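Long-range contacts in putative lipoprotein (Parabacteroides distasonis ATCC 8503, PDB 3JX8), which is of unknown function but may serve as a surface lipoprotein in cell adhesion or lipid binding: residues A180-V184 and E201-A205; L53-L57 and Y82-P86. All coordinates share one frame; numbering follows the deposited sequence.

Contact 1 of 2, residues A180-V184 and E201-A205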
loop_
_atom_site.group_PDB
_atom_site.type_symbol
_atom_site.label_atom_id
_atom_site.label_comp_id
_atom_site.label_asym_id
_atom_site.label_seq_id
_atom_site.Cartn_x
_atom_site.Cartn_y
_atom_site.Cartn_z
ATOM N N ALA A 180 6.560 0.950 -19.101
ATOM C CA ALA A 180 5.595 1.255 -18.070
ATOM C C ALA A 180 5.699 0.249 -16.927
ATOM O O ALA A 180 5.913 -0.972 -17.129
ATOM C CB ALA A 180 4.162 1.237 -18.631
ATOM N N SER A 181 5.504 0.769 -15.723
ATOM C CA SER A 181 5.402 -0.041 -14.542
ATOM C C SER A 181 4.115 0.365 -13.770
ATOM O O SER A 181 3.944 1.535 -13.419
ATOM C CB SER A 181 6.662 0.148 -13.742
ATOM O OG SER A 181 6.434 -0.347 -12.452
ATOM N N PHE A 182 3.196 -0.582 -13.577
ATOM C CA PHE A 182 1.921 -0.365 -12.894
ATOM C C PHE A 182 1.776 -1.236 -11.656
ATOM O O PHE A 182 1.841 -2.478 -11.737
ATOM C CB PHE A 182 0.775 -0.685 -13.834
ATOM C CG PHE A 182 0.736 0.169 -15.052
ATOM C CD1 PHE A 182 0.752 1.545 -14.954
ATOM C CD2 PHE A 182 0.634 -0.395 -16.309
ATOM C CE1 PHE A 182 0.706 2.341 -16.100
ATOM C CE2 PHE A 182 0.572 0.407 -17.454
ATOM C CZ PHE A 182 0.606 1.783 -17.339
ATOM N N ASN A 183 1.552 -0.599 -10.513
ATOM C CA ASN A 183 1.553 -1.283 -9.230
ATOM C C ASN A 183 0.335 -0.893 -8.419
ATOM O O ASN A 183 0.056 0.296 -8.250
ATOM C CB ASN A 183 2.794 -0.925 -8.463
ATOM C CG ASN A 183 4.026 -1.163 -9.253
ATOM O OD1 ASN A 183 4.520 -2.286 -9.326
ATOM N ND2 ASN A 183 4.512 -0.120 -9.923
ATOM N N VAL A 184 -0.411 -1.889 -7.969
ATOM C CA VAL A 184 -1.527 -1.688 -7.053
ATOM C C VAL A 184 -1.357 -2.524 -5.766
ATOM O O VAL A 184 -1.164 -3.747 -5.836
ATOM C CB VAL A 184 -2.849 -2.058 -7.727
ATOM C CG1 VAL A 184 -3.996 -1.901 -6.730
ATOM C CG2 VAL A 184 -3.043 -1.195 -8.960
ATOM N N GLU A 201 5.252 -3.790 -16.944
ATOM C CA GLU A 201 5.238 -4.647 -15.760
ATOM C C GLU A 201 4.029 -4.283 -14.899
ATOM O O GLU A 201 3.829 -3.104 -14.579
ATOM C CB GLU A 201 6.494 -4.388 -14.948
ATOM C CG GLU A 201 6.697 -5.385 -13.843
ATOM C CD GLU A 201 7.834 -4.996 -12.903
ATOM O OE1 GLU A 201 8.755 -4.282 -13.398
ATOM O OE2 GLU A 201 7.791 -5.399 -11.696
ATOM N N CYS A 202 3.239 -5.276 -14.532
ATOM C CA CYS A 202 2.027 -5.075 -13.745
ATOM C C CYS A 202 2.091 -5.914 -12.492
ATOM O O CYS A 202 2.292 -7.134 -12.542
ATOM C CB CYS A 202 0.823 -5.489 -14.547
ATOM S SG CYS A 202 0.505 -4.439 -15.945
ATOM N N ASN A 203 1.949 -5.259 -11.358
ATOM C CA ASN A 203 1.973 -5.930 -10.068
ATOM C C ASN A 203 0.779 -5.554 -9.265
ATOM O O ASN A 203 0.523 -4.353 -9.083
ATOM C CB ASN A 203 3.197 -5.525 -9.286
ATOM C CG ASN A 203 4.480 -6.010 -9.927
ATOM O OD1 ASN A 203 4.777 -7.199 -9.907
ATOM N ND2 ASN A 203 5.235 -5.097 -10.504
ATOM N N ILE A 204 0.092 -6.575 -8.738
ATOM C CA ILE A 204 -1.044 -6.412 -7.818
ATOM C C ILE A 204 -0.860 -7.200 -6.527
ATOM O O ILE A 204 -0.551 -8.397 -6.533
ATOM C CB ILE A 204 -2.371 -6.878 -8.449
ATOM C CG1 ILE A 204 -2.651 -6.106 -9.757
ATOM C CG2 ILE A 204 -3.546 -6.671 -7.458
ATOM C CD1 ILE A 204 -4.011 -6.402 -10.370
ATOM N N ALA A 205 -1.069 -6.504 -5.412
ATOM C CA ALA A 205 -1.154 -7.103 -4.106
ATOM C C ALA A 205 -2.579 -6.874 -3.597
ATOM O O ALA A 205 -3.047 -5.765 -3.478
ATOM C CB ALA A 205 -0.097 -6.519 -3.155
#
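The side-chain amides of Asn183 and Asn203 lie side by side, pointing the same way with their planes only 8° apart. Asn203 ND2 donates to Asn183 OD1 at 3.1 Å, tilted somewhat from the planes of both amides. On the other side of the sheet the flat group is the Phe182 ring: Cys202 SG sits at its edge, near the ring plane, 4.1 Å from CD2, a sulfur-aromatic contact. The ring also packs on Ile190, Ala192 and Val212.

The asparagine match follows from the torsions, since both residues place CG beside the backbone N (chi1 -53° and -66°). Asn203 ND2 spends a second N-H on Glu201 OE2, 2.8 Å away, which it meets from above the carboxylate plane. Asn183 ND2 in turn reaches Ser181 OG at 3.2 Å and the carbonyl of Cys163 on the adjacent strand 160-166, while Asn203 OD1 receives a weak bond from Asn221.

Beneath these amides the strands run parallel in exact register. Phe182 N binds Glu201 O at 2.8 Å and Phe182 O accepts from Asn203 N at 2.8 Å; Val184 repeats the scheme with Asn203 and Ala205. Phe182, Val184, Cys202 and Ile204 turn to the buried face, packing on strands 189-192 and 209-214.

Chemically, the contact joins two successive coils of what appears to be a beta-solenoid, consistent with the pectate lyase-like clan: apolar groups fill the interior, and amide-to-amide bonds link the coils on the polar face while fixing each amide's rotation.

Contact 2 of 2, residues L53-L57 and Y82-P86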
loop_
_atom_site.group_PDB
_atom_site.type_symbol
_atom_site.label_atom_id
_atom_site.label_comp_id
_atom_site.label_asym_id
_atom_site.label_seq_id
_atom_site.Cartn_x
_atom_site.Cartn_y
_atom_site.Cartn_z
ATOM N N LEU A 53 -8.968 33.347 6.534
ATOM C CA LEU A 53 -8.207 32.112 6.558
ATOM C C LEU A 53 -6.690 32.284 6.254
ATOM O O LEU A 53 -5.888 31.408 6.620
ATOM C CB LEU A 53 -8.859 31.102 5.616
ATOM C CG LEU A 53 -10.286 30.699 6.014
ATOM C CD1 LEU A 53 -10.855 29.606 5.058
ATOM C CD2 LEU A 53 -10.364 30.279 7.503
ATOM N N PHE A 54 -6.279 33.410 5.650
ATOM C CA PHE A 54 -4.844 33.641 5.381
ATOM C C PHE A 54 -3.985 33.569 6.643
ATOM O O PHE A 54 -2.876 33.115 6.595
ATOM C CB PHE A 54 -4.583 35.015 4.723
ATOM C CG PHE A 54 -4.892 35.057 3.248
ATOM C CD1 PHE A 54 -4.076 34.417 2.342
ATOM C CD2 PHE A 54 -5.987 35.749 2.769
ATOM C CE1 PHE A 54 -4.346 34.451 0.980
ATOM C CE2 PHE A 54 -6.249 35.789 1.398
ATOM C CZ PHE A 54 -5.429 35.130 0.515
ATOM N N ASP A 55 -4.507 34.060 7.755
ATOM C CA ASP A 55 -3.823 33.997 9.042
ATOM C C ASP A 55 -3.537 32.574 9.499
ATOM O O ASP A 55 -2.691 32.392 10.377
ATOM C CB ASP A 55 -4.668 34.654 10.142
ATOM C CG ASP A 55 -4.794 36.170 9.974
ATOM O OD1 ASP A 55 -3.893 36.761 9.331
ATOM O OD2 ASP A 55 -5.811 36.764 10.440
ATOM N N TYR A 56 -4.238 31.593 8.928
ATOM C CA TYR A 56 -4.089 30.191 9.299
ATOM C C TYR A 56 -3.331 29.362 8.274
ATOM O O TYR A 56 -3.251 28.158 8.413
ATOM C CB TYR A 56 -5.470 29.585 9.523
ATOM C CG TYR A 56 -6.192 30.249 10.653
ATOM C CD1 TYR A 56 -6.984 31.368 10.427
ATOM C CD2 TYR A 56 -6.060 29.796 11.971
ATOM C CE1 TYR A 56 -7.641 32.013 11.461
ATOM C CE2 TYR A 56 -6.718 30.437 13.004
ATOM C CZ TYR A 56 -7.517 31.544 12.722
ATOM O OH TYR A 56 -8.188 32.208 13.705
ATOM N N LEU A 57 -2.782 30.005 7.251
ATOM C CA LEU A 57 -2.236 29.321 6.090
ATOM C C LEU A 57 -0.762 29.700 5.917
ATOM O O LEU A 57 -0.396 30.845 6.117
ATOM C CB LEU A 57 -3.051 29.774 4.868
ATOM C CG LEU A 57 -3.084 29.002 3.568
ATOM C CD1 LEU A 57 -3.680 27.607 3.820
ATOM C CD2 LEU A 57 -3.880 29.793 2.483
ATOM N N TYR A 82 -4.717 23.267 11.659
ATOM C CA TYR A 82 -6.081 23.774 11.590
ATOM C C TYR A 82 -6.871 23.089 10.491
ATOM O O TYR A 82 -6.348 22.739 9.448
ATOM C CB TYR A 82 -6.120 25.277 11.329
ATOM C CG TYR A 82 -5.541 26.078 12.437
ATOM C CD1 TYR A 82 -6.291 26.372 13.565
ATOM C CD2 TYR A 82 -4.229 26.514 12.385
ATOM C CE1 TYR A 82 -5.755 27.093 14.602
ATOM C CE2 TYR A 82 -3.681 27.254 13.419
ATOM C CZ TYR A 82 -4.453 27.537 14.523
ATOM O OH TYR A 82 -3.933 28.268 15.560
ATOM N N ASP A 83 -8.153 22.944 10.747
ATOM C CA ASP A 83 -9.127 22.410 9.815
ATOM C C ASP A 83 -9.888 23.608 9.202
ATOM O O ASP A 83 -10.805 24.171 9.803
ATOM C CB ASP A 83 -10.053 21.516 10.628
ATOM C CG ASP A 83 -11.223 20.980 9.834
ATOM O OD1 ASP A 83 -11.243 21.055 8.576
ATOM O OD2 ASP A 83 -12.129 20.465 10.519
ATOM N N LEU A 84 -9.462 24.017 8.021
ATOM C CA LEU A 84 -9.982 25.223 7.410
ATOM C C LEU A 84 -11.195 24.846 6.554
ATOM O O LEU A 84 -11.163 23.859 5.839
ATOM C CB LEU A 84 -8.902 25.887 6.567
ATOM C CG LEU A 84 -7.567 26.173 7.283
ATOM C CD1 LEU A 84 -6.593 26.896 6.381
ATOM C CD2 LEU A 84 -7.753 26.941 8.543
ATOM N N ARG A 85 -12.268 25.627 6.657
ATOM C CA ARG A 85 -13.440 25.418 5.827
ATOM C C ARG A 85 -13.687 26.673 4.992
ATOM O O ARG A 85 -14.502 27.516 5.380
ATOM C CB ARG A 85 -14.670 25.106 6.692
ATOM C CG ARG A 85 -14.498 23.958 7.658
ATOM C CD ARG A 85 -14.221 22.667 6.976
ATOM N NE ARG A 85 -14.091 21.601 7.967
ATOM C CZ ARG A 85 -15.106 20.978 8.587
ATOM N NH1 ARG A 85 -16.368 21.267 8.320
ATOM N NH2 ARG A 85 -14.855 20.037 9.487
ATOM N N PRO A 86 -12.977 26.811 3.865
ATOM C CA PRO A 86 -13.184 27.970 3.009
ATOM C C PRO A 86 -14.491 27.903 2.248
ATOM O O PRO A 86 -15.018 26.824 2.041
ATOM C CB PRO A 86 -11.995 27.917 2.036
ATOM C CG PRO A 86 -11.534 26.555 2.058
ATOM C CD PRO A 86 -11.842 26.000 3.401
#
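Tyr56 and Tyr82 each carry their ring beside the backbone N, anti to the carbonyl carbon (chi1 -62° and -65°), and from facing segments this brings the two rings together as a T-shaped pair. Their planes stand at 78° with centroids 4.8 Å apart. Tyr56 supplies the edge: its CD2 sits over the centre of one Tyr82 face and is 3.8 Å from Tyr82 CZ. The hydroxyl of Tyr82 is hydrogen-bonded to Lys74 N, which gives that ring a polar hold beyond its aromatic partner.

Leu84 continues the apolar surface beside Tyr56. One methyl, CD2, presses on Tyr56 CB at 3.6 Å, and the other, CD1, meets Leu57 CD1 at 3.9 Å, so the two branches of this leucine divide between Tyr56 and Leu57, with Leu53 CD2 a little farther from Leu84 CD2. Farther along, Leu53 crosses Pro86 at about a right angle, its CD1 3.6 Å from Pro86 CB and also close to Pro86 CA.

The geometry of 53-57 is set from within. Tyr56 N bonds to Leu53 O at 2.8 Å and Leu57 N to Phe54 O at 3.2 Å, so the chain curls tightly enough to offer Leu53, Tyr56 and Leu57 to the same partner segment. In 82-86 the charged groups look elsewhere: Arg85 grips the carboxylate of Asp83 side-on through NE and NH2, while Leu84 between them projects toward the turn. Ile7, on the strand paired in parallel with 83-85, packs against Leu53, Tyr56 and Tyr82.

Such a small aromatic-aliphatic cluster, built around an edge-to-face tyrosine pair, joins a turn leading into strand 57-62 to a short peripheral strand at the N-terminal end of the apparent beta-solenoid.

In the fold
Contacts 1 and 2 lie on opposite sides of the chain's centre, 38 Å apart between centres and about 29 Å between nearest atoms. Both are partly buried, contact 2 being farther out, yet they share a sheet: strand 57-62, which begins at Leu57, is its outermost member at one end, whereas strands 180-185 and 200-205 lie within its parallel run. Place and chemistry correspond. In the regular coils, contact 1 relies on backbone hydrogen bonds and matched amides between neighbouring strands. Near the irregular N-terminal end, contact 2 joins a turn to a strand of a separate two-stranded sheet mainly through apolar and aromatic side chains.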